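Local coordinates for protein PHOX (Pseudomonas fluorescens, PDB 4AMF) that hydrolyses phosphate monoesters as an alkaline phosphatase, using an iron-calcium cofactor at the centre of a beta-propeller, at residues 187-192 against 240-245; 378-383 against 413-418; 487-492 against 506-511. All blocks are in the same frame, centred on the assembly; numbering follows the deposited sequence.

Interaction 1 (187-192 against 240-245). With ACP (phosphomethylphosphonic acid adenylate ester), chain C; FEO (mu-oxo-diiron), chain I.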
loop_
_atom_site.group_PDB
_atom_site.type_symbol
_atom_site.label_atom_id
_atom_site.label_comp_id
_atom_site.label_asym_id
_atom_site.label_seq_id
_atom_site.Cartn_x
_atom_site.Cartn_y
_atom_site.Cartn_z
ATOM N N THR A 187 2.753 8.178 2.802
ATOM C CA THR A 187 1.476 7.527 2.508
ATOM C C THR A 187 1.286 7.651 1.031
ATOM O O THR A 187 1.622 8.690 0.451
ATOM C CB THR A 187 0.304 8.059 3.342
ATOM O OG1 THR A 187 -0.854 7.275 3.036
ATOM C CG2 THR A 187 -0.004 9.521 3.119
ATOM N N CYS A 188 0.728 6.621 0.424
ATOM C CA CYS A 188 0.670 6.454 -1.016
ATOM C C CYS A 188 -0.718 6.464 -1.564
ATOM O O CYS A 188 -1.516 5.621 -1.154
ATOM C CB CYS A 188 1.371 5.140 -1.336
ATOM S SG CYS A 188 3.146 5.198 -1.027
ATOM N N GLU A 189 -1.013 7.394 -2.509
ATOM C CA GLU A 189 -2.331 7.489 -3.167
ATOM C C GLU A 189 -2.314 6.515 -4.334
ATOM O O GLU A 189 -1.511 6.675 -5.263
ATOM C CB GLU A 189 -2.589 8.930 -3.644
ATOM C CG GLU A 189 -2.626 9.890 -2.477
ATOM C CD GLU A 189 -2.538 11.368 -2.795
ATOM O OE1 GLU A 189 -2.300 11.749 -3.970
ATOM O OE2 GLU A 189 -2.789 12.155 -1.855
ATOM N N GLU A 190 -3.178 5.501 -4.275
ATOM C CA GLU A 190 -3.234 4.439 -5.259
ATOM C C GLU A 190 -4.414 4.625 -6.214
ATOM O O GLU A 190 -4.268 5.320 -7.231
ATOM C CB GLU A 190 -3.245 3.085 -4.584
ATOM C CG GLU A 190 -3.166 1.902 -5.528
ATOM C CD GLU A 190 -3.584 0.603 -4.879
ATOM O OE1 GLU A 190 -4.371 0.648 -3.903
ATOM O OE2 GLU A 190 -3.081 -0.463 -5.302
ATOM N N ASN A 191 -5.591 4.053 -5.934
ATOM C CA ASN A 191 -6.708 4.109 -6.894
ATOM C C ASN A 191 -7.515 5.412 -6.806
ATOM O O ASN A 191 -8.740 5.415 -6.786
ATOM C CB ASN A 191 -7.583 2.869 -6.749
ATOM C CG ASN A 191 -6.854 1.647 -7.291
ATOM O OD1 ASN A 191 -6.385 1.678 -8.434
ATOM N ND2 ASN A 191 -6.635 0.624 -6.470
ATOM N N PHE A 192 -6.806 6.522 -6.824
ATOM C CA PHE A 192 -7.413 7.852 -6.716
ATOM C C PHE A 192 -8.338 8.198 -7.890
ATOM O O PHE A 192 -9.316 8.907 -7.701
ATOM C CB PHE A 192 -6.315 8.916 -6.571
ATOM C CG PHE A 192 -5.527 9.185 -7.832
ATOM C CD1 PHE A 192 -4.439 8.402 -8.173
ATOM C CD2 PHE A 192 -5.882 10.215 -8.682
ATOM C CE1 PHE A 192 -3.730 8.643 -9.344
ATOM C CE2 PHE A 192 -5.199 10.427 -9.860
ATOM C CZ PHE A 192 -4.124 9.642 -10.193
ATOM N N ASN A 240 -4.823 15.825 -11.455
ATOM C CA ASN A 240 -3.363 15.896 -11.393
ATOM C C ASN A 240 -2.793 16.084 -9.996
ATOM O O ASN A 240 -1.608 15.908 -9.808
ATOM C CB ASN A 240 -2.826 16.973 -12.302
ATOM C CG ASN A 240 -3.208 16.726 -13.732
ATOM O OD1 ASN A 240 -3.318 15.559 -14.162
ATOM N ND2 ASN A 240 -3.453 17.783 -14.494
ATOM N N ARG A 241 -3.649 16.506 -9.048
ATOM C CA ARG A 241 -3.276 16.854 -7.688
ATOM C C ARG A 241 -3.373 15.678 -6.730
ATOM O O ARG A 241 -3.179 15.845 -5.517
ATOM C CB ARG A 241 -4.102 18.075 -7.264
ATOM C CG ARG A 241 -3.719 19.316 -8.098
ATOM C CD ARG A 241 -4.838 20.284 -8.407
ATOM N NE ARG A 241 -5.508 20.728 -7.190
ATOM C CZ ARG A 241 -5.100 21.712 -6.387
ATOM N NH1 ARG A 241 -3.989 22.387 -6.655
ATOM N NH2 ARG A 241 -5.795 22.019 -5.303
ATOM N N HIS A 242 -3.614 14.458 -7.278
ATOM C CA HIS A 242 -3.688 13.213 -6.535
ATOM C C HIS A 242 -2.911 12.174 -7.340
ATOM O O HIS A 242 -2.686 12.387 -8.541
ATOM C CB HIS A 242 -5.149 12.817 -6.303
ATOM C CG HIS A 242 -5.885 13.908 -5.589
ATOM N ND1 HIS A 242 -5.781 14.038 -4.223
ATOM C CD2 HIS A 242 -6.586 14.957 -6.077
ATOM C CE1 HIS A 242 -6.435 15.146 -3.911
ATOM N NE2 HIS A 242 -6.963 15.718 -4.998
ATOM N N GLY A 243 -2.561 11.063 -6.684
ATOM C CA GLY A 243 -1.684 10.044 -7.243
ATOM C C GLY A 243 -0.235 10.299 -6.877
ATOM O O GLY A 243 0.665 9.990 -7.659
ATOM N N TRP A 244 0.026 10.831 -5.668
ATOM C CA TRP A 244 1.372 11.166 -5.223
ATOM C C TRP A 244 1.654 10.497 -3.909
ATOM O O TRP A 244 0.754 10.015 -3.210
ATOM C CB TRP A 244 1.505 12.682 -5.023
ATOM C CG TRP A 244 1.105 13.503 -6.214
ATOM C CD1 TRP A 244 -0.103 14.078 -6.437
ATOM C CD2 TRP A 244 1.928 13.854 -7.350
ATOM N NE1 TRP A 244 -0.094 14.767 -7.624
ATOM C CE2 TRP A 244 1.142 14.661 -8.200
ATOM C CE3 TRP A 244 3.247 13.582 -7.721
ATOM C CZ2 TRP A 244 1.633 15.212 -9.376
ATOM C CZ3 TRP A 244 3.728 14.099 -8.911
ATOM C CH2 TRP A 244 2.931 14.932 -9.715
ATOM N N VAL A 245 2.912 10.527 -3.567
ATOM C CA VAL A 245 3.423 10.080 -2.262
ATOM C C VAL A 245 3.336 11.338 -1.369
ATOM O O VAL A 245 3.799 12.393 -1.771
ATOM C CB VAL A 245 4.852 9.553 -2.350
ATOM C CG1 VAL A 245 5.396 9.191 -0.952
ATOM C CG2 VAL A 245 4.911 8.347 -3.280
HETATM P PG ACP C . -5.879 -3.021 -4.099
HETATM O O1G ACP C . -5.650 -4.109 -2.963
HETATM O O2G ACP C . -6.134 -1.567 -3.376
HETATM O O3G ACP C . -4.704 -3.024 -5.129
HETATM P PB ACP C . -7.472 -5.190 -5.212
HETATM O O1B ACP C . -6.176 -5.856 -5.454
HETATM O O2B ACP C . -8.399 -5.656 -4.067
HETATM C C3B ACP C . -7.285 -3.450 -5.090
HETATM P PA ACP C . -9.640 -5.777 -7.075
HETATM O O1A ACP C . -10.610 -4.819 -6.504
HETATM O O2A ACP C . -9.894 -7.252 -7.065
HETATM O O3A ACP C . -8.192 -5.495 -6.573
HETATM O "O5'" ACP C . -9.487 -5.468 -8.693
HETATM C "C5'" ACP C . -8.395 -6.003 -9.457
HETATM C "C4'" ACP C . -7.647 -4.905 -10.168
HETATM O "O4'" ACP C . -8.482 -4.373 -11.216
HETATM C "C3'" ACP C . -7.169 -3.702 -9.362
HETATM O "O3'" ACP C . -5.895 -3.268 -9.844
HETATM C "C2'" ACP C . -8.289 -2.683 -9.579
HETATM O "O2'" ACP C . -7.809 -1.357 -9.405
HETATM C "C1'" ACP C . -8.710 -2.987 -11.022
HETATM N N9 ACP C . -10.108 -2.710 -11.330
HETATM C C8 ACP C . -11.195 -2.867 -10.510
HETATM N N7 ACP C . -12.337 -2.546 -11.066
HETATM C C5 ACP C . -11.979 -2.143 -12.344
HETATM C C6 ACP C . -12.724 -1.617 -13.421
HETATM N N6 ACP C . -14.027 -1.326 -13.353
HETATM N N1 ACP C . -12.054 -1.306 -14.555
HETATM C C2 ACP C . -10.729 -1.490 -14.592
HETATM N N3 ACP C . -9.922 -1.955 -13.632
HETATM C C4 ACP C . -10.609 -2.257 -12.528
HETATM FE FE1 FEO I . -4.519 -0.702 -2.302
HETATM FE FE2 FEO I . -2.812 -2.387 -4.677
HETATM O O FEO I . -3.403 -2.188 -2.826
HETATM O O HOH W 1 -4.701 -2.145 -0.466
#
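The carboxylate of E189 reaches across to the backbone of 243-244 and ties the loop there to the end of strand 185-189. Its CG lies anti to the carbonyl carbon (chi1 -62°) and the chain then runs out extended, which sets OE1 against two successive amides. W244 N gives a nearly straight bond of 3.0 Å to E189 OE1, arriving from above the carboxylate plane, while the bond from G243 N to the same oxygen is weak and bent. E189 N returns a bond to W244 O, next to the antiparallel non-hydrogen-bonded pair C188-V245. F192 takes the rarer first torsion, CG between its backbone N and carbonyl carbon (chi1 72°), and lays one ring face on the backbone: G243 CA comes to 3.3 Å from F192 CE1, so a side chain on residue 243 would hit the ring. The W244 indole bonds through NE1 to N240 O, 2.9 Å, close to the ring plane, with E189 OE1 at its edge. E190 bridges the two irons, OE1 on FE1 and OE2 on FE2. With E189 OE2 paired to K259 and T171, the buried carboxylate is probably held as an anion, one residue before the iron ligand E190.

Interaction 2 (378-383 against 413-418). With CA (calcium ion), chain G; ACP (phosphomethylphosphonic acid adenylate ester), chain C; FEO (mu-oxo-diiron), chain I.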
loop_
_atom_site.group_PDB
_atom_site.type_symbol
_atom_site.label_atom_id
_atom_site.label_comp_id
_atom_site.label_asym_id
_atom_site.label_seq_id
_atom_site.Cartn_x
_atom_site.Cartn_y
_atom_site.Cartn_z
ATOM N N ARG A 378 6.230 -3.844 -18.682
ATOM C CA ARG A 378 4.859 -3.907 -18.137
ATOM C C ARG A 378 4.817 -5.101 -17.185
ATOM O O ARG A 378 5.220 -6.200 -17.563
ATOM C CB ARG A 378 3.851 -4.030 -19.264
ATOM C CG ARG A 378 3.843 -2.856 -20.232
ATOM C CD ARG A 378 2.742 -2.990 -21.255
ATOM N NE ARG A 378 1.437 -2.738 -20.651
ATOM C CZ ARG A 378 0.273 -2.788 -21.284
ATOM N NH1 ARG A 378 0.220 -3.132 -22.568
ATOM N NH2 ARG A 378 -0.849 -2.510 -20.638
ATOM N N MET A 379 4.340 -4.881 -15.932
ATOM C CA MET A 379 4.400 -5.868 -14.876
ATOM C C MET A 379 3.045 -6.338 -14.416
ATOM O O MET A 379 2.024 -5.672 -14.599
ATOM C CB MET A 379 5.136 -5.287 -13.641
ATOM C CG MET A 379 6.523 -4.719 -13.929
ATOM S SD MET A 379 7.657 -5.989 -14.544
ATOM C CE MET A 379 7.913 -6.892 -13.028
ATOM N N ASP A 380 3.060 -7.531 -13.774
ATOM C CA ASP A 380 1.839 -8.102 -13.198
ATOM C C ASP A 380 1.465 -7.459 -11.870
ATOM O O ASP A 380 1.568 -8.084 -10.816
ATOM C CB ASP A 380 1.983 -9.625 -13.002
ATOM C CG ASP A 380 2.012 -10.452 -14.264
ATOM O OD1 ASP A 380 1.777 -9.886 -15.346
ATOM O OD2 ASP A 380 2.239 -11.680 -14.161
ATOM N N ARG A 381 1.001 -6.213 -11.912
ATOM C CA ARG A 381 0.503 -5.523 -10.724
ATOM C C ARG A 381 1.443 -5.459 -9.533
ATOM O O ARG A 381 1.271 -6.164 -8.534
ATOM C CB ARG A 381 -0.829 -6.122 -10.286
ATOM C CG ARG A 381 -1.961 -5.842 -11.247
ATOM C CD ARG A 381 -3.248 -6.287 -10.636
ATOM N NE ARG A 381 -3.516 -5.494 -9.434
ATOM C CZ ARG A 381 -4.364 -5.826 -8.465
ATOM N NH1 ARG A 381 -5.098 -6.931 -8.560
ATOM N NH2 ARG A 381 -4.506 -5.043 -7.405
ATOM N N PRO A 382 2.480 -4.627 -9.623
ATOM C CA PRO A 382 3.352 -4.457 -8.462
ATOM C C PRO A 382 2.572 -3.885 -7.277
ATOM O O PRO A 382 1.949 -2.822 -7.402
ATOM C CB PRO A 382 4.476 -3.528 -8.953
ATOM C CG PRO A 382 4.074 -3.059 -10.310
ATOM C CD PRO A 382 2.787 -3.712 -10.730
ATOM N N GLU A 383 2.634 -4.566 -6.137
ATOM C CA GLU A 383 2.054 -4.052 -4.913
ATOM C C GLU A 383 3.209 -3.703 -3.963
ATOM O O GLU A 383 4.021 -2.852 -4.353
ATOM C CB GLU A 383 0.918 -4.926 -4.368
ATOM C CG GLU A 383 -0.308 -4.849 -5.273
ATOM C CD GLU A 383 -1.628 -5.246 -4.626
ATOM O OE1 GLU A 383 -1.868 -6.461 -4.538
ATOM O OE2 GLU A 383 -2.384 -4.373 -4.137
ATOM N N GLY A 413 10.044 -13.504 -18.630
ATOM C CA GLY A 413 10.861 -13.127 -17.475
ATOM C C GLY A 413 10.121 -13.162 -16.159
ATOM O O GLY A 413 9.681 -14.235 -15.757
ATOM N N PRO A 414 9.937 -12.005 -15.471
ATOM C CA PRO A 414 9.278 -12.040 -14.147
ATOM C C PRO A 414 7.754 -12.173 -14.181
ATOM O O PRO A 414 7.137 -12.181 -13.124
ATOM C CB PRO A 414 9.757 -10.747 -13.494
ATOM C CG PRO A 414 9.910 -9.804 -14.636
ATOM C CD PRO A 414 10.434 -10.649 -15.786
ATOM N N ASN A 415 7.129 -12.250 -15.371
ATOM C CA ASN A 415 5.685 -12.399 -15.552
ATOM C C ASN A 415 5.522 -13.639 -16.453
ATOM O O ASN A 415 5.244 -13.512 -17.643
ATOM C CB ASN A 415 5.118 -11.166 -16.239
ATOM C CG ASN A 415 5.482 -9.883 -15.520
ATOM O OD1 ASN A 415 4.988 -9.597 -14.420
ATOM N ND2 ASN A 415 6.492 -9.181 -16.037
ATOM N N PRO A 416 5.733 -14.824 -15.884
ATOM C CA PRO A 416 5.851 -16.040 -16.712
ATOM C C PRO A 416 4.598 -16.796 -17.121
ATOM O O PRO A 416 4.729 -17.817 -17.824
ATOM C CB PRO A 416 6.704 -16.926 -15.833
ATOM C CG PRO A 416 6.254 -16.593 -14.434
ATOM C CD PRO A 416 6.153 -15.105 -14.492
ATOM N N ARG A 417 3.420 -16.387 -16.651
ATOM C CA ARG A 417 2.179 -17.103 -16.942
ATOM C C ARG A 417 1.104 -16.200 -17.521
ATOM O O ARG A 417 0.803 -15.140 -16.973
ATOM C CB ARG A 417 1.634 -17.732 -15.654
ATOM C CG ARG A 417 2.582 -18.759 -15.012
ATOM C CD ARG A 417 2.048 -19.339 -13.722
ATOM N NE ARG A 417 1.895 -18.314 -12.684
ATOM C CZ ARG A 417 1.604 -18.567 -11.408
ATOM N NH1 ARG A 417 1.416 -19.815 -10.993
ATOM N NH2 ARG A 417 1.505 -17.573 -10.535
ATOM N N GLU A 418 0.441 -16.655 -18.587
ATOM C CA GLU A 418 -0.718 -15.960 -19.134
ATOM C C GLU A 418 -1.869 -16.073 -18.115
ATOM O O GLU A 418 -1.844 -17.023 -17.321
ATOM C CB GLU A 418 -1.162 -16.600 -20.466
ATOM C CG GLU A 418 -1.797 -17.978 -20.290
ATOM C CD GLU A 418 -2.185 -18.706 -21.557
ATOM O OE1 GLU A 418 -2.112 -18.093 -22.647
ATOM O OE2 GLU A 418 -2.647 -19.867 -21.446
HETATM CA CA CA G . -4.355 -5.975 -3.753
HETATM P PG ACP C . -5.879 -3.021 -4.099
HETATM O O1G ACP C . -5.650 -4.109 -2.963
HETATM O O2G ACP C . -6.134 -1.567 -3.376
HETATM O O3G ACP C . -4.704 -3.024 -5.129
HETATM P PB ACP C . -7.472 -5.190 -5.212
HETATM O O1B ACP C . -6.176 -5.856 -5.454
HETATM O O2B ACP C . -8.399 -5.656 -4.067
HETATM C C3B ACP C . -7.285 -3.450 -5.090
HETATM P PA ACP C . -9.640 -5.777 -7.075
HETATM O O1A ACP C . -10.610 -4.819 -6.504
HETATM O O2A ACP C . -9.894 -7.252 -7.065
HETATM O O3A ACP C . -8.192 -5.495 -6.573
HETATM O "O5'" ACP C . -9.487 -5.468 -8.693
HETATM C "C5'" ACP C . -8.395 -6.003 -9.457
HETATM C "C4'" ACP C . -7.647 -4.905 -10.168
HETATM O "O4'" ACP C . -8.482 -4.373 -11.216
HETATM C "C3'" ACP C . -7.169 -3.702 -9.362
HETATM O "O3'" ACP C . -5.895 -3.268 -9.844
HETATM C "C2'" ACP C . -8.289 -2.683 -9.579
HETATM O "O2'" ACP C . -7.809 -1.357 -9.405
HETATM C "C1'" ACP C . -8.710 -2.987 -11.022
HETATM N N9 ACP C . -10.108 -2.710 -11.330
HETATM C C8 ACP C . -11.195 -2.867 -10.510
HETATM N N7 ACP C . -12.337 -2.546 -11.066
HETATM C C5 ACP C . -11.979 -2.143 -12.344
HETATM C C6 ACP C . -12.724 -1.617 -13.421
HETATM N N6 ACP C . -14.027 -1.326 -13.353
HETATM N N1 ACP C . -12.054 -1.306 -14.555
HETATM C C2 ACP C . -10.729 -1.490 -14.592
HETATM N N3 ACP C . -9.922 -1.955 -13.632
HETATM C C4 ACP C . -10.609 -2.257 -12.528
HETATM FE FE1 FEO I . -4.519 -0.702 -2.302
HETATM FE FE2 FEO I . -2.812 -2.387 -4.677
HETATM O O FEO I . -3.403 -2.188 -2.826
HETATM O O HOH W 2 2.515 -14.047 -15.224
HETATM O O HOH W 1 -4.701 -2.145 -0.466
HETATM O O HOH W 3 -4.158 -8.164 -4.453
#
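D380 and N415 run alongside each other, pointing opposite ways, with the carboxylate and amide planes 59° apart. What joins them is a bond from the D380 backbone to the N415 side chain: D380 N to N415 OD1, 2.9 Å, from above the amide plane. The same OD1 sits 3.1 Å from D380 CG, so two acceptor groups lie close; R404, salt-bridged to D380 OD1, probably offsets this. D380 OD2 takes a bond from a water, 2.6 Å away, that in turn accepts from R417 N. The M379 chain bends beyond CB (chi2 -62°) and again before its methyl, and lies roughly perpendicular to P414 and N415, with M379 CE 3.9 Å from P414 CG.

Beyond the inverse gamma turn at D380 the chain delivers R381 and E383 to the active site. R381 NH2 points almost straight (175°) at ACP O1B, 2.7 Å away, and ACP O3' lies over one face of the guanidinium. E383 chelates a calcium ion through both oxygens, and its OE2 also binds FE2 at 2.1 Å. With an alanine in place of this arginine, ACP O1B is likely to lose its charged partner and D288 OD1 its salt bridge.

Strand 382-387 is the outermost of its antiparallel sheet, bonded to 394-398; P414 packs on strands 424-430 and 439-447 of the same sheet, where the 413-418 loop runs.

Interaction 3 (487-492 against 506-511); sequences ILTDGD and QMLCAD. With CA (calcium ion), chain G; CA (calcium ion), chain H; ACP (phosphomethylphosphonic acid adenylate ester), chain C.
T489 OG1 is gripped from two residues: Q506 N donates to it at 3.0 Å, and N505, just ahead of the strand, bonds to it through OD1. The hydroxyl is put there by a first torsion of 82°, which sets OG1 between the backbone N and the carbonyl carbon and turns CG2 toward Q506 CG and L508 CD1. T489 N meets Q506 O nearly along the C=O axis, so this residue is tied to the start of strand 506-510 by both backbone and side chain. Two residues on along strand 506-510, L508 pairs with I487 as an antiparallel hydrogen-bonded pair, with I487 N to L508 O and L508 N to I487 O both 2.8 Å.

These are the two middle strands of a four-stranded antiparallel sheet, 474-479, 485-489, 506-510 and 517-522, as expected of a propeller blade. On one face L488 and M507 run alongside each other with their ends in the same direction, L488 CG 3.8 Å from M507 SD, and both pack on strand 528-534 of the next sheet. The other face carries I487 and L508, with I487 CD1 reaching A510 CB.

Past T489 the strand ends and D490 turns away from its partner strand, CG anti to the backbone N (chi1 174°). D490 OD2 bridges two calcium ions, 2.4 Å from each, and D490 O accepts a bond from a water bound to one of them.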
loop_
_atom_site.group_PDB
_atom_site.type_symbol
_atom_site.label_atom_id
_atom_site.label_comp_id
_atom_site.label_asym_id
_atom_site.label_seq_id
_atom_site.Cartn_x
_atom_site.Cartn_y
_atom_site.Cartn_z
ATOM N N ILE A 487 4.496 -12.172 4.571
ATOM C CA ILE A 487 3.759 -12.063 3.318
ATOM C C ILE A 487 2.285 -11.980 3.676
ATOM O O ILE A 487 1.765 -12.885 4.307
ATOM C CB ILE A 487 4.023 -13.283 2.404
ATOM C CG1 ILE A 487 5.503 -13.388 2.059
ATOM C CG2 ILE A 487 3.155 -13.214 1.101
ATOM C CD1 ILE A 487 5.880 -14.776 1.573
ATOM N N LEU A 488 1.595 -10.932 3.203
ATOM C CA LEU A 488 0.201 -10.704 3.533
ATOM C C LEU A 488 -0.601 -10.828 2.242
ATOM O O LEU A 488 -0.135 -10.385 1.195
ATOM C CB LEU A 488 0.054 -9.316 4.160
ATOM C CG LEU A 488 0.643 -9.118 5.582
ATOM C CD1 LEU A 488 2.125 -9.122 5.571
ATOM C CD2 LEU A 488 0.132 -7.764 6.163
ATOM N N THR A 489 -1.782 -11.493 2.281
ATOM C CA THR A 489 -2.540 -11.722 1.061
ATOM C C THR A 489 -3.833 -10.927 0.948
ATOM O O THR A 489 -4.531 -10.636 1.932
ATOM C CB THR A 489 -2.765 -13.236 0.828
ATOM O OG1 THR A 489 -3.890 -13.701 1.597
ATOM C CG2 THR A 489 -1.528 -14.081 1.168
ATOM N N ASP A 490 -4.174 -10.649 -0.306
ATOM C CA ASP A 490 -5.374 -9.987 -0.742
ATOM C C ASP A 490 -5.856 -10.679 -1.988
ATOM O O ASP A 490 -5.852 -10.113 -3.081
ATOM C CB ASP A 490 -5.113 -8.494 -1.019
ATOM C CG ASP A 490 -6.318 -7.780 -1.617
ATOM O OD1 ASP A 490 -7.470 -8.235 -1.366
ATOM O OD2 ASP A 490 -6.117 -6.774 -2.340
ATOM N N GLY A 491 -6.220 -11.942 -1.824
ATOM C CA GLY A 491 -6.700 -12.758 -2.910
ATOM C C GLY A 491 -8.122 -13.213 -2.785
ATOM O O GLY A 491 -8.883 -12.798 -1.904
ATOM N N ASP A 492 -8.484 -14.032 -3.742
ATOM C CA ASP A 492 -9.798 -14.648 -3.812
ATOM C C ASP A 492 -9.911 -15.520 -2.574
ATOM O O ASP A 492 -9.025 -16.346 -2.344
ATOM C CB ASP A 492 -9.893 -15.493 -5.067
ATOM C CG ASP A 492 -11.283 -16.025 -5.254
ATOM O OD1 ASP A 492 -11.727 -16.830 -4.402
ATOM O OD2 ASP A 492 -11.913 -15.650 -6.231
ATOM N N GLN A 506 -4.782 -14.299 4.425
ATOM C CA GLN A 506 -3.843 -14.761 5.400
ATOM C C GLN A 506 -2.505 -14.074 5.407
ATOM O O GLN A 506 -2.242 -13.219 4.588
ATOM C CB GLN A 506 -3.633 -16.246 5.097
ATOM C CG GLN A 506 -3.102 -16.499 3.707
ATOM C CD GLN A 506 -3.223 -17.930 3.268
ATOM O OE1 GLN A 506 -2.257 -18.666 3.318
ATOM N NE2 GLN A 506 -4.334 -18.310 2.674
ATOM N N MET A 507 -1.664 -14.477 6.369
ATOM C CA MET A 507 -0.309 -13.965 6.495
ATOM C C MET A 507 0.603 -15.166 6.639
ATOM O O MET A 507 0.303 -16.117 7.382
ATOM C CB MET A 507 -0.159 -13.017 7.688
ATOM C CG MET A 507 1.247 -12.435 7.826
ATOM S SD MET A 507 1.315 -10.968 8.878
ATOM C CE MET A 507 1.069 -11.688 10.497
ATOM N N LEU A 508 1.701 -15.136 5.912
ATOM C CA LEU A 508 2.706 -16.191 5.946
ATOM C C LEU A 508 4.061 -15.582 6.275
ATOM O O LEU A 508 4.215 -14.359 6.284
ATOM C CB LEU A 508 2.761 -16.886 4.584
ATOM C CG LEU A 508 1.414 -17.404 4.058
ATOM C CD1 LEU A 508 0.849 -16.444 3.063
ATOM C CD2 LEU A 508 1.531 -18.760 3.392
ATOM N N CYS A 509 4.981 -16.438 6.678
ATOM C CA CYS A 509 6.350 -16.063 7.026
ATOM C C CYS A 509 7.328 -16.872 6.193
ATOM O O CYS A 509 7.142 -18.080 6.034
ATOM C CB CYS A 509 6.602 -16.274 8.514
ATOM S SG CYS A 509 8.074 -15.427 9.120
ATOM N N ALA A 510 8.412 -16.232 5.749
ATOM C CA ALA A 510 9.381 -16.883 4.901
ATOM C C ALA A 510 10.770 -16.588 5.282
ATOM O O ALA A 510 11.073 -15.532 5.825
ATOM C CB ALA A 510 9.183 -16.444 3.467
ATOM N N ASP A 511 11.643 -17.529 4.958
ATOM C CA ASP A 511 13.079 -17.399 5.153
ATOM C C ASP A 511 13.640 -17.002 3.786
ATOM O O ASP A 511 13.658 -17.823 2.854
ATOM C CB ASP A 511 13.671 -18.714 5.659
ATOM C CG ASP A 511 15.139 -18.614 5.993
ATOM O OD1 ASP A 511 15.817 -17.717 5.430
ATOM O OD2 ASP A 511 15.607 -19.389 6.869
HETATM CA CA CA G . -4.355 -5.975 -3.753
HETATM CA CA CA H . -7.511 -4.948 -1.852
HETATM P PG ACP C . -5.879 -3.021 -4.099
HETATM O O1G ACP C . -5.650 -4.109 -2.963
HETATM O O2G ACP C . -6.134 -1.567 -3.376
HETATM O O3G ACP C . -4.704 -3.024 -5.129
HETATM P PB ACP C . -7.472 -5.190 -5.212
HETATM O O1B ACP C . -6.176 -5.856 -5.454
HETATM O O2B ACP C . -8.399 -5.656 -4.067
HETATM C C3B ACP C . -7.285 -3.450 -5.090
HETATM P PA ACP C . -9.640 -5.777 -7.075
HETATM O O1A ACP C . -10.610 -4.819 -6.504
HETATM O O2A ACP C . -9.894 -7.252 -7.065
HETATM O O3A ACP C . -8.192 -5.495 -6.573
HETATM O "O5'" ACP C . -9.487 -5.468 -8.693
HETATM C "C5'" ACP C . -8.395 -6.003 -9.457
HETATM C "C4'" ACP C . -7.647 -4.905 -10.168
HETATM O "O4'" ACP C . -8.482 -4.373 -11.216
HETATM C "C3'" ACP C . -7.169 -3.702 -9.362
HETATM O "O3'" ACP C . -5.895 -3.268 -9.844
HETATM C "C2'" ACP C . -8.289 -2.683 -9.579
HETATM O "O2'" ACP C . -7.809 -1.357 -9.405
HETATM C "C1'" ACP C . -8.710 -2.987 -11.022
HETATM N N9 ACP C . -10.108 -2.710 -11.330
HETATM C C8 ACP C . -11.195 -2.867 -10.510
HETATM N N7 ACP C . -12.337 -2.546 -11.066
HETATM C C5 ACP C . -11.979 -2.143 -12.344
HETATM C C6 ACP C . -12.724 -1.617 -13.421
HETATM N N6 ACP C . -14.027 -1.326 -13.353
HETATM N N1 ACP C . -12.054 -1.306 -14.555
HETATM C C2 ACP C . -10.729 -1.490 -14.592
HETATM N N3 ACP C . -9.922 -1.955 -13.632
HETATM C C4 ACP C . -10.609 -2.257 -12.528
HETATM O O HOH W 3 -4.158 -8.164 -4.453
HETATM O O HOH W 4 -9.873 -4.128 -2.033
HETATM O O HOH W 5 -7.342 -2.925 -0.522
#

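How the interactions relate
Along the chain the three contacts come in series, 187-192/240-245 first and 487-492/506-511 last, each involving a strand of a different beta sheet. Their centres stand about 22 Å (interactions 1 and 2), about 25 Å (1 and 3) and about 18 Å (2 and 3) apart, yet each has one segment running in to the same ACP. Interactions 1 and 2 meet at the diiron unit, where E190 OE2 and E383 OE2 are 4.1 Å apart on one iron; interactions 2 and 3 share a calcium ion and its water. The composite iron-calcium site thus draws ligands from near the strand ends of separate sheets, and its geometry probably depends on how these are set around the centre.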